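Local atomic coordinates of leucyl aminopeptidase (PDB entry 5NTD), a protein that probably removes N-terminal amino acids such as leucine from peptides, as a hexameric M17 metallo-aminopeptidase held here with manganese and the inhibitor bestatin. Residues Arg433-Thr438 against Pro511-Glu516; Val78-Thr83 against Val104-Thr109; Thr206-Arg211 against Ala318-Phe323; Leu146-Leu151 against Phe188-Ala193. All blocks are in the same frame, centred on the assembly; numbering follows the deposited sequence.

Interaction 2 lies in the N-terminal macro-like domain, at its six-stranded sheet; interaction 4 sits at the end of that sheet, where the chain runs on to helix 196-214, and the nearest atoms of the two are about 7 Å apart. Interactions 1 and 3 lie in the catalytic domain and share a surface: Pro-511 CG packs 3.6 Å from Cys-321 CB, and their centres are about 12 Å apart. Interaction 1 also meets interaction 4, where Ser-435 CA lies 3.8 Å from Leu-151 CD2. None of the manganese ligands, Lys-289, Asp-294, Asp-312, Asp-371 and Glu-373, falls in any of the four contacts. In interaction 3 the side chain of Ala-318 is about 14 Å from a bound bestatin (BES).

Interaction 1. Residues Arg433-Thr438 against Pro511-Glu516; sequences RESGET and PALLTE
A buried carboxylate, that of Glu-437, rests on the first turn of helix 511-519, with OE1 accepting the backbone N-H of Leu-513 at 3.0 Å from N. The bond is fairly straight (152° at the hydrogen), yet the donor comes from above the carboxylate plane, 53° out of it. OE1 also takes the N-H of Gly-510, and OE2 forms a salt bridge with Arg-159. The acid thus sits where a helix start offers backbone N-H groups, which would be expected to stabilise its negative charge. The chain is extended beyond CG (chi2 -178°), carrying the carboxylate across to the helix; its OE2 lies 3.4 Å from Ala-512 CB.

What precedes Glu-437 fixes the approach. Ser-435 ends its helix, Gly-436 follows with positive phi, and the N-H of Glu-437 turns back to Ser-435 OG (N to OG 3.1 Å), closing an ST turn. The same hydroxyl bonds to Ala-431 O. Ser-435 also packs directly on the other helix, its CB 3.8 Å from Ala-512 O and 4.0 Å from Glu-516 CB.

At the exposed margin, Glu-434 CB lies 3.6 Å from Glu-516 OE2. The like charges come near each other in the conformer used, but Glu-516 has salt bridges to Arg-519 and Lys-520, which probably offset the repulsion.

The contact joins the C-terminal end of helix 422-435 to the start of helix 511-519. Leu-513 reaches back to Met-428 and Ala-431 and rests on Met-399 of strand 395-400, while Pro-511 packs against helix 314-328.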
# COMPACT_ATOMS: atom_id res chain seq x y z
N ARG G 433 13.25 0.27 -38.03
CA ARG G 433 14.12 -0.87 -38.33
C ARG G 433 15.42 -0.45 -39.02
O ARG G 433 16.47 -1.01 -38.78
CB ARG G 433 13.39 -1.91 -39.15
CG ARG G 433 12.44 -2.78 -38.34
CD ARG G 433 11.79 -3.90 -39.17
NE ARG G 433 10.43 -3.53 -39.58
CZ ARG G 433 10.03 -3.14 -40.79
NH1 ARG G 433 10.86 -3.08 -41.84
NH2 ARG G 433 8.76 -2.80 -40.93
N GLU G 434 15.31 0.53 -39.89
CA GLU G 434 16.48 1.06 -40.62
C GLU G 434 17.39 1.89 -39.72
O GLU G 434 18.60 1.74 -39.73
CB GLU G 434 16.07 1.92 -41.82
CG GLU G 434 15.57 1.12 -43.01
CD GLU G 434 16.68 0.31 -43.68
OE1 GLU G 434 17.78 0.88 -43.94
OE2 GLU G 434 16.42 -0.87 -43.98
N SER G 435 16.77 2.79 -38.94
CA SER G 435 17.52 3.68 -38.04
C SER G 435 18.07 2.99 -36.81
O SER G 435 18.97 3.49 -36.15
CB SER G 435 16.66 4.84 -37.58
OG SER G 435 15.60 4.38 -36.72
N GLY G 436 17.48 1.87 -36.45
CA GLY G 436 17.77 1.20 -35.16
C GLY G 436 16.89 1.66 -34.00
O GLY G 436 16.85 1.03 -32.95
N GLU G 437 16.20 2.78 -34.19
CA GLU G 437 15.32 3.39 -33.16
C GLU G 437 13.93 2.80 -33.30
O GLU G 437 13.00 3.39 -33.86
CB GLU G 437 15.39 4.90 -33.22
CG GLU G 437 16.80 5.36 -32.85
CD GLU G 437 17.04 6.85 -32.83
OE1 GLU G 437 16.12 7.61 -33.13
OE2 GLU G 437 18.19 7.25 -32.48
N THR G 438 13.84 1.55 -32.86
CA THR G 438 12.74 0.65 -33.23
C THR G 438 11.41 1.03 -32.57
O THR G 438 11.39 1.58 -31.51
CB THR G 438 13.04 -0.81 -32.88
OG1 THR G 438 13.56 -0.86 -31.56
CG2 THR G 438 14.07 -1.38 -33.83
N PRO G 511 15.38 11.30 -32.71
CA PRO G 511 15.79 12.12 -33.86
C PRO G 511 16.18 11.35 -35.11
O PRO G 511 15.72 11.66 -36.19
CB PRO G 511 16.97 12.90 -33.32
CG PRO G 511 16.67 13.02 -31.87
CD PRO G 511 16.06 11.71 -31.49
N ALA G 512 16.98 10.32 -34.96
CA ALA G 512 17.41 9.49 -36.10
C ALA G 512 16.22 8.78 -36.74
O ALA G 512 16.15 8.61 -37.95
CB ALA G 512 18.46 8.48 -35.69
N LEU G 513 15.29 8.33 -35.91
CA LEU G 513 14.01 7.74 -36.38
C LEU G 513 13.32 8.71 -37.35
O LEU G 513 12.95 8.33 -38.46
CB LEU G 513 13.07 7.43 -35.22
CG LEU G 513 11.65 6.94 -35.54
CD1 LEU G 513 11.70 5.64 -36.30
CD2 LEU G 513 10.89 6.78 -34.24
N LEU G 514 13.17 9.94 -36.92
CA LEU G 514 12.55 10.97 -37.74
C LEU G 514 13.36 11.23 -39.04
O LEU G 514 12.79 11.36 -40.11
CB LEU G 514 12.42 12.28 -36.98
CG LEU G 514 11.41 12.31 -35.84
CD1 LEU G 514 11.48 13.63 -35.09
CD2 LEU G 514 10.00 12.09 -36.37
N THR G 515 14.67 11.33 -38.90
CA THR G 515 15.52 11.59 -40.03
C THR G 515 15.29 10.52 -41.10
O THR G 515 15.10 10.83 -42.27
CB THR G 515 16.99 11.66 -39.63
OG1 THR G 515 17.16 12.75 -38.72
CG2 THR G 515 17.87 11.91 -40.87
N GLU G 516 15.26 9.27 -40.66
CA GLU G 516 15.09 8.14 -41.56
C GLU G 516 13.69 8.15 -42.14
O GLU G 516 13.49 7.90 -43.35
CB GLU G 516 15.40 6.85 -40.85
CG GLU G 516 15.18 5.59 -41.68
CD GLU G 516 16.07 5.52 -42.93
OE1 GLU G 516 17.17 6.12 -42.94
OE2 GLU G 516 15.64 4.87 -43.91
O HOH W 1 18.94 9.53 -32.54

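Interaction 2. Residues Val78-Thr83 against Val104-Thr109; sequences VKEGGT and VGEVPT
Two backbone hydrogen bonds tie the turn at Gly-81 and Gly-82 to strand 99-107. The N-H of Gly-81 reaches Glu-106 O (N to O 2.9 Å), the donor tilted 21° from the carbonyl plane, and Glu-106 N returns a longer bond of 3.3 Å to Gly-82 O, meeting it at a C=O...N angle of 170°. The type II turn from Lys-79 to Gly-82, with Gly-81 at positive phi, aims these groups at the strand. Thr-83 and Gly-105 then form a non-hydrogen-bonded antiparallel pair, supported by a CA-H...O contact from Thr-83 CA to Val-104 O at 3.1 Å.

Apolar contact comes from Val-78, whose CG1 lies 4.2 Å from Val-104 CG1. Its CG2, anti to the backbone N, reaches Val-104 O at 3.7 Å.

Two glutamates pack alongside, oxygen against carbon. The extended chain of Glu-106 runs beside the turn, OE2 3.5 Å from Glu-80 CB, and the two like-charged carboxylates come near one another with their planes 41° apart. Glu-80, equally extended, crosses Pro-108 at about a right angle and brings OE1 to 3.2 Å from Pro-108 CB.

The contact is where the chain leaves helix 69-77 to enter strand 83-89, outermost in this chain's sheet and antiparallel to 99-107. Val-104 packs against Ala-74 and Ile-75 of that helix, while Thr-83 and Val-107 meet helix 120-131.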
# COMPACT_ATOMS: atom_id res chain seq x y z
N VAL G 78 36.41 -14.24 -27.86
CA VAL G 78 35.30 -13.31 -27.58
C VAL G 78 33.96 -14.06 -27.64
O VAL G 78 33.75 -14.95 -28.47
CB VAL G 78 35.28 -12.08 -28.51
CG1 VAL G 78 34.90 -12.47 -29.93
CG2 VAL G 78 34.33 -11.01 -27.98
N LYS G 79 33.09 -13.72 -26.71
CA LYS G 79 31.73 -14.27 -26.63
C LYS G 79 30.75 -13.34 -27.40
O LYS G 79 30.93 -12.14 -27.47
CB LYS G 79 31.30 -14.46 -25.17
CG LYS G 79 32.07 -15.57 -24.44
CD LYS G 79 31.59 -15.76 -22.99
CE LYS G 79 31.98 -14.62 -22.04
NZ LYS G 79 33.00 -15.05 -21.05
N GLU G 80 29.72 -13.94 -27.97
CA GLU G 80 28.64 -13.18 -28.65
C GLU G 80 28.00 -12.17 -27.69
O GLU G 80 27.72 -12.48 -26.56
CB GLU G 80 27.56 -14.11 -29.17
CG GLU G 80 26.47 -13.39 -29.92
CD GLU G 80 25.38 -14.32 -30.45
OE1 GLU G 80 24.30 -13.90 -30.19
OE2 GLU G 80 25.52 -15.44 -31.05
N GLY G 81 27.93 -10.94 -28.12
CA GLY G 81 27.51 -9.83 -27.26
C GLY G 81 28.51 -9.36 -26.23
O GLY G 81 28.24 -8.46 -25.44
N GLY G 82 29.70 -9.95 -26.25
CA GLY G 82 30.78 -9.58 -25.31
C GLY G 82 32.01 -8.96 -25.98
O GLY G 82 32.08 -8.81 -27.21
N THR G 83 32.95 -8.55 -25.15
CA THR G 83 34.21 -8.00 -25.60
C THR G 83 35.39 -8.84 -25.12
O THR G 83 35.27 -9.63 -24.19
CB THR G 83 34.44 -6.55 -25.15
OG1 THR G 83 34.49 -6.48 -23.73
CG2 THR G 83 33.36 -5.63 -25.66
N VAL G 104 38.10 -6.35 -29.09
CA VAL G 104 37.22 -6.97 -30.09
C VAL G 104 35.82 -7.15 -29.46
O VAL G 104 35.72 -7.57 -28.30
CB VAL G 104 37.74 -8.34 -30.53
CG1 VAL G 104 36.78 -9.00 -31.48
CG2 VAL G 104 39.09 -8.20 -31.18
N GLY G 105 34.78 -6.86 -30.24
CA GLY G 105 33.40 -7.07 -29.83
C GLY G 105 32.58 -7.76 -30.88
O GLY G 105 32.61 -7.37 -32.03
N GLU G 106 31.88 -8.81 -30.47
CA GLU G 106 31.08 -9.63 -31.38
C GLU G 106 29.60 -9.22 -31.31
O GLU G 106 28.94 -9.37 -30.29
CB GLU G 106 31.24 -11.15 -31.13
CG GLU G 106 30.57 -12.03 -32.18
CD GLU G 106 30.68 -13.51 -31.88
OE1 GLU G 106 31.78 -13.98 -31.55
OE2 GLU G 106 29.63 -14.23 -31.97
N VAL G 107 29.11 -8.79 -32.45
CA VAL G 107 27.68 -8.45 -32.64
C VAL G 107 26.88 -9.69 -33.06
O VAL G 107 27.27 -10.38 -34.00
CB VAL G 107 27.51 -7.38 -33.73
CG1 VAL G 107 26.06 -6.94 -33.84
CG2 VAL G 107 28.40 -6.19 -33.44
N PRO G 108 25.76 -9.99 -32.37
CA PRO G 108 24.92 -11.08 -32.87
C PRO G 108 24.32 -10.82 -34.25
O PRO G 108 24.16 -9.67 -34.67
CB PRO G 108 23.82 -11.18 -31.83
CG PRO G 108 23.72 -9.82 -31.28
CD PRO G 108 25.13 -9.30 -31.25
N THR G 109 24.02 -11.89 -34.94
CA THR G 109 23.28 -11.77 -36.21
C THR G 109 21.78 -11.99 -35.98
O THR G 109 21.00 -11.58 -36.81
CB THR G 109 23.70 -12.77 -37.33
OG1 THR G 109 23.66 -14.09 -36.81
CG2 THR G 109 25.07 -12.47 -37.88
O HOH W 2 31.82 -16.56 -30.27
O HOH W 3 23.41 -13.91 -33.14

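Interaction 3. Residues Thr206-Arg211 against Ala318-Phe323; sequences TQLCQR and AVFCGF
The ring of Phe-320 is the one flat group that touches across the contact, and it does so lightly: Leu-208 CD2 approaches it obliquely, 4.3 Å from CE2. Outside the two segments, Ile-228 and Ala-229 of helix 222-236 pack on the same side chain. The frame is a nearly antiparallel helix pair in the core of the catalytic domain. Segments 206-211 and 318-323 have N-to-C directions 153° apart, and their axes approach to 9.1 Å.

No hydrogen bond crosses between the segments; the contact is apolar and runs mainly through two cysteines and a leucine. Cys-209 SG, anti to its own backbone N (chi1 -176°), lies beside Ala-318, 3.9 Å from its N. The thiols do not form a disulfide, since the sulfurs of Cys-209 and Cys-321 are 4.8 Å apart.

Leu-208 has a second neighbour in Tyr-232 and a third in Cys-19, so it also touches helices 222-236 and 6-20. Beyond helix 314-328 lies the sheet: Val-319 and Phe-323 pack on strand 334-344. Cys-321 O accepts from the side chain of Ser-205 of helix 196-214, a polar link between the helices, and from Thr-325 of its own helix.

The central group is the sulfur of Cys-321, placed between Leu-208 and Cys-209. It lies 3.8 Å from Leu-208 CG and 3.8 Å from Cys-209 CB, and it comes nearest to the backbone, with SG 3.5 Å from Cys-209 N.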
# COMPACT_ATOMS: atom_id res chain seq x y z
N THR G 206 21.61 13.13 -32.04
CA THR G 206 21.45 12.07 -31.05
C THR G 206 22.01 12.52 -29.67
O THR G 206 21.38 12.34 -28.64
CB THR G 206 22.17 10.81 -31.46
OG1 THR G 206 21.59 10.32 -32.66
CG2 THR G 206 22.07 9.71 -30.38
N GLN G 207 23.18 13.14 -29.72
CA GLN G 207 23.90 13.57 -28.51
C GLN G 207 23.34 14.83 -27.88
O GLN G 207 23.31 14.95 -26.66
CB GLN G 207 25.37 13.74 -28.77
CG GLN G 207 26.04 12.41 -29.06
CD GLN G 207 27.51 12.54 -29.37
OE1 GLN G 207 27.99 13.62 -29.76
NE2 GLN G 207 28.24 11.45 -29.23
N LEU G 208 22.86 15.75 -28.69
CA LEU G 208 22.16 16.93 -28.15
C LEU G 208 20.88 16.47 -27.44
O LEU G 208 20.55 16.95 -26.37
CB LEU G 208 21.82 17.94 -29.24
CG LEU G 208 21.02 19.14 -28.79
CD1 LEU G 208 21.75 19.91 -27.70
CD2 LEU G 208 20.77 20.08 -29.97
N CYS G 209 20.16 15.58 -28.09
CA CYS G 209 18.92 15.00 -27.54
C CYS G 209 19.22 14.34 -26.20
O CYS G 209 18.58 14.60 -25.19
CB CYS G 209 18.33 14.01 -28.51
SG CYS G 209 16.74 13.32 -27.98
N GLN G 210 20.29 13.55 -26.20
CA GLN G 210 20.79 12.92 -24.97
C GLN G 210 21.09 13.93 -23.88
O GLN G 210 20.72 13.77 -22.71
CB GLN G 210 22.03 12.10 -25.27
CG GLN G 210 22.43 11.17 -24.15
CD GLN G 210 23.85 10.66 -24.33
OE1 GLN G 210 24.07 9.48 -24.57
NE2 GLN G 210 24.82 11.54 -24.17
N ARG G 211 21.71 15.02 -24.29
CA ARG G 211 22.13 16.08 -23.34
C ARG G 211 20.92 16.70 -22.68
O ARG G 211 20.88 16.90 -21.46
CB ARG G 211 22.94 17.15 -24.07
CG ARG G 211 23.56 18.19 -23.15
CD ARG G 211 24.47 19.18 -23.89
NE ARG G 211 25.01 20.13 -22.95
CZ ARG G 211 25.98 19.86 -22.07
NH1 ARG G 211 26.59 18.68 -22.06
NH2 ARG G 211 26.34 20.80 -21.18
N ALA G 318 13.32 14.92 -28.84
CA ALA G 318 13.37 14.10 -30.03
C ALA G 318 12.94 14.89 -31.29
O ALA G 318 13.63 14.91 -32.29
CB ALA G 318 12.51 12.87 -29.88
N VAL G 319 11.77 15.52 -31.22
CA VAL G 319 11.28 16.30 -32.35
C VAL G 319 12.15 17.52 -32.62
O VAL G 319 12.40 17.89 -33.76
CB VAL G 319 9.81 16.72 -32.23
CG1 VAL G 319 8.92 15.48 -32.17
CG2 VAL G 319 9.54 17.63 -31.05
N PHE G 320 12.62 18.14 -31.56
CA PHE G 320 13.51 19.30 -31.70
C PHE G 320 14.75 18.93 -32.48
O PHE G 320 15.14 19.60 -33.42
CB PHE G 320 13.91 19.86 -30.34
CG PHE G 320 14.85 21.02 -30.42
CD1 PHE G 320 14.49 22.16 -31.12
CD2 PHE G 320 16.09 21.00 -29.78
CE1 PHE G 320 15.35 23.26 -31.18
CE2 PHE G 320 16.95 22.08 -29.84
CZ PHE G 320 16.58 23.22 -30.56
N CYS G 321 15.39 17.84 -32.08
CA CYS G 321 16.67 17.45 -32.68
C CYS G 321 16.48 16.87 -34.09
O CYS G 321 17.33 17.04 -34.95
CB CYS G 321 17.44 16.53 -31.78
SG CYS G 321 17.98 17.34 -30.24
N GLY G 322 15.39 16.18 -34.30
CA GLY G 322 15.04 15.66 -35.64
C GLY G 322 14.83 16.83 -36.60
O GLY G 322 15.26 16.81 -37.75
N PHE G 323 14.16 17.85 -36.09
CA PHE G 323 14.00 19.13 -36.79
C PHE G 323 15.37 19.73 -37.13
O PHE G 323 15.60 20.16 -38.25
CB PHE G 323 13.20 20.09 -35.96
CG PHE G 323 12.99 21.42 -36.61
CD1 PHE G 323 11.87 21.67 -37.38
CD2 PHE G 323 13.85 22.47 -36.35
CE1 PHE G 323 11.63 22.93 -37.91
CE2 PHE G 323 13.62 23.74 -36.87
CZ PHE G 323 12.51 23.97 -37.65

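Interaction 4. Residues Leu146-Leu151 against Phe188-Ala193; sequences LSNAVL and FPEPPA
Val-150 in the first turn of helix 150-158 packs on Phe-188 at the end of strand 183-188, at the C-terminal ends of two neighbouring parallel strands (140-145 and 183-188) of the macro-like domain. The chain reaches this helix through an ST turn, in which Ser-147 OG accepts the N-H of Ala-149 (N to OG 2.9 Å).

Asn-148 and Pro-189 reach toward each other tip to tip. Asn-148 CG is anti to its carbonyl carbon (chi1 -75°), and OD1 comes within 3.4 Å of Pro-189 CD. The same oxygen accepts a weak hydrogen bond from Glu-190 N, also at 3.4 Å. A water lies between Asn-148 OD1 and Glu-190 O, though its leg to OD1 is short enough to be doubtful. Nearby, the ring of Pro-189 also meets the backbone, its CG 3.6 Å from Leu-146 O.

Ser-147 O stands at the edge of the Phe-188 ring, near its plane, 3.6 Å from CD1. Leu-199 of helix 196-214 and Phe-28 of strand 26-30 add to the surroundings of Phe-188, and Leu-199 also touches Val-150 and Pro-192.

One methyl serves two partners. Val-150 CG1 lies 3.7 Å from Pro-192 CB, and it forms a CH-pi contact over the centre of one Phe-188 face, 3.7 Å from the centroid and 9° off the ring normal.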
# COMPACT_ATOMS: atom_id res chain seq x y z
N LEU G 146 32.67 -3.38 -38.85
CA LEU G 146 32.64 -4.24 -40.03
C LEU G 146 31.29 -4.20 -40.77
O LEU G 146 31.16 -4.80 -41.83
CB LEU G 146 33.03 -5.65 -39.67
CG LEU G 146 34.40 -5.72 -38.99
CD1 LEU G 146 34.75 -7.16 -38.66
CD2 LEU G 146 35.50 -5.10 -39.83
N SER G 147 30.32 -3.51 -40.20
CA SER G 147 29.02 -3.31 -40.85
C SER G 147 29.09 -2.08 -41.70
O SER G 147 29.79 -1.13 -41.38
CB SER G 147 27.89 -3.14 -39.82
OG SER G 147 26.69 -2.66 -40.42
N ASN G 148 28.34 -2.10 -42.80
CA ASN G 148 28.16 -0.89 -43.66
C ASN G 148 26.80 -0.24 -43.45
O ASN G 148 26.37 0.56 -44.25
CB ASN G 148 28.37 -1.23 -45.14
CG ASN G 148 29.83 -1.41 -45.50
OD1 ASN G 148 30.63 -0.47 -45.44
ND2 ASN G 148 30.21 -2.65 -45.81
N ALA G 149 26.11 -0.61 -42.37
CA ALA G 149 24.78 -0.05 -42.06
C ALA G 149 25.02 1.29 -41.39
O ALA G 149 24.90 1.44 -40.18
CB ALA G 149 23.97 -0.98 -41.21
N VAL G 150 25.35 2.27 -42.20
CA VAL G 150 26.01 3.49 -41.68
C VAL G 150 25.16 4.33 -40.75
O VAL G 150 25.63 4.85 -39.76
CB VAL G 150 26.62 4.37 -42.79
CG1 VAL G 150 27.68 3.58 -43.55
CG2 VAL G 150 25.57 4.91 -43.73
N LEU G 151 23.89 4.47 -41.07
CA LEU G 151 23.00 5.33 -40.24
C LEU G 151 22.77 4.73 -38.83
O LEU G 151 23.00 5.41 -37.84
CB LEU G 151 21.64 5.61 -40.91
CG LEU G 151 20.93 6.75 -40.17
CD1 LEU G 151 20.97 8.01 -41.00
CD2 LEU G 151 19.50 6.39 -39.85
N PHE G 188 34.43 2.79 -41.20
CA PHE G 188 33.61 1.80 -41.97
C PHE G 188 34.49 1.03 -42.94
O PHE G 188 35.56 1.52 -43.30
CB PHE G 188 32.51 2.48 -42.76
CG PHE G 188 31.45 3.12 -41.90
CD1 PHE G 188 30.57 2.35 -41.15
CD2 PHE G 188 31.33 4.52 -41.83
CE1 PHE G 188 29.59 2.94 -40.36
CE2 PHE G 188 30.36 5.12 -41.02
CZ PHE G 188 29.49 4.32 -40.30
N PRO G 189 34.07 -0.15 -43.36
CA PRO G 189 34.84 -0.87 -44.40
C PRO G 189 34.95 -0.13 -45.74
O PRO G 189 36.00 -0.08 -46.35
CB PRO G 189 34.04 -2.17 -44.60
CG PRO G 189 33.23 -2.30 -43.34
CD PRO G 189 32.88 -0.90 -42.95
N GLU G 190 33.84 0.45 -46.17
CA GLU G 190 33.74 1.16 -47.44
C GLU G 190 33.38 2.60 -47.20
O GLU G 190 32.82 2.93 -46.15
CB GLU G 190 32.63 0.55 -48.30
CG GLU G 190 32.74 -0.94 -48.61
CD GLU G 190 33.99 -1.26 -49.43
OE1 GLU G 190 34.63 -0.35 -49.99
OE2 GLU G 190 34.34 -2.43 -49.58
N PRO G 191 33.65 3.49 -48.19
CA PRO G 191 33.16 4.87 -48.04
C PRO G 191 31.65 4.86 -47.77
O PRO G 191 30.92 4.15 -48.43
CB PRO G 191 33.47 5.49 -49.39
CG PRO G 191 34.63 4.71 -49.91
CD PRO G 191 34.42 3.31 -49.42
N PRO G 192 31.20 5.59 -46.75
CA PRO G 192 29.83 5.43 -46.37
C PRO G 192 28.88 5.96 -47.44
O PRO G 192 29.08 7.05 -47.98
CB PRO G 192 29.73 6.27 -45.07
CG PRO G 192 30.83 7.25 -45.18
CD PRO G 192 31.92 6.50 -45.87
N ALA G 193 27.79 5.24 -47.62
CA ALA G 193 26.71 5.68 -48.53
C ALA G 193 26.16 7.07 -48.19
O ALA G 193 25.72 7.83 -49.06
CB ALA G 193 25.57 4.68 -48.55
O HOH W 4 30.04 1.95 -45.69
O HOH W 5 27.37 2.48 -46.81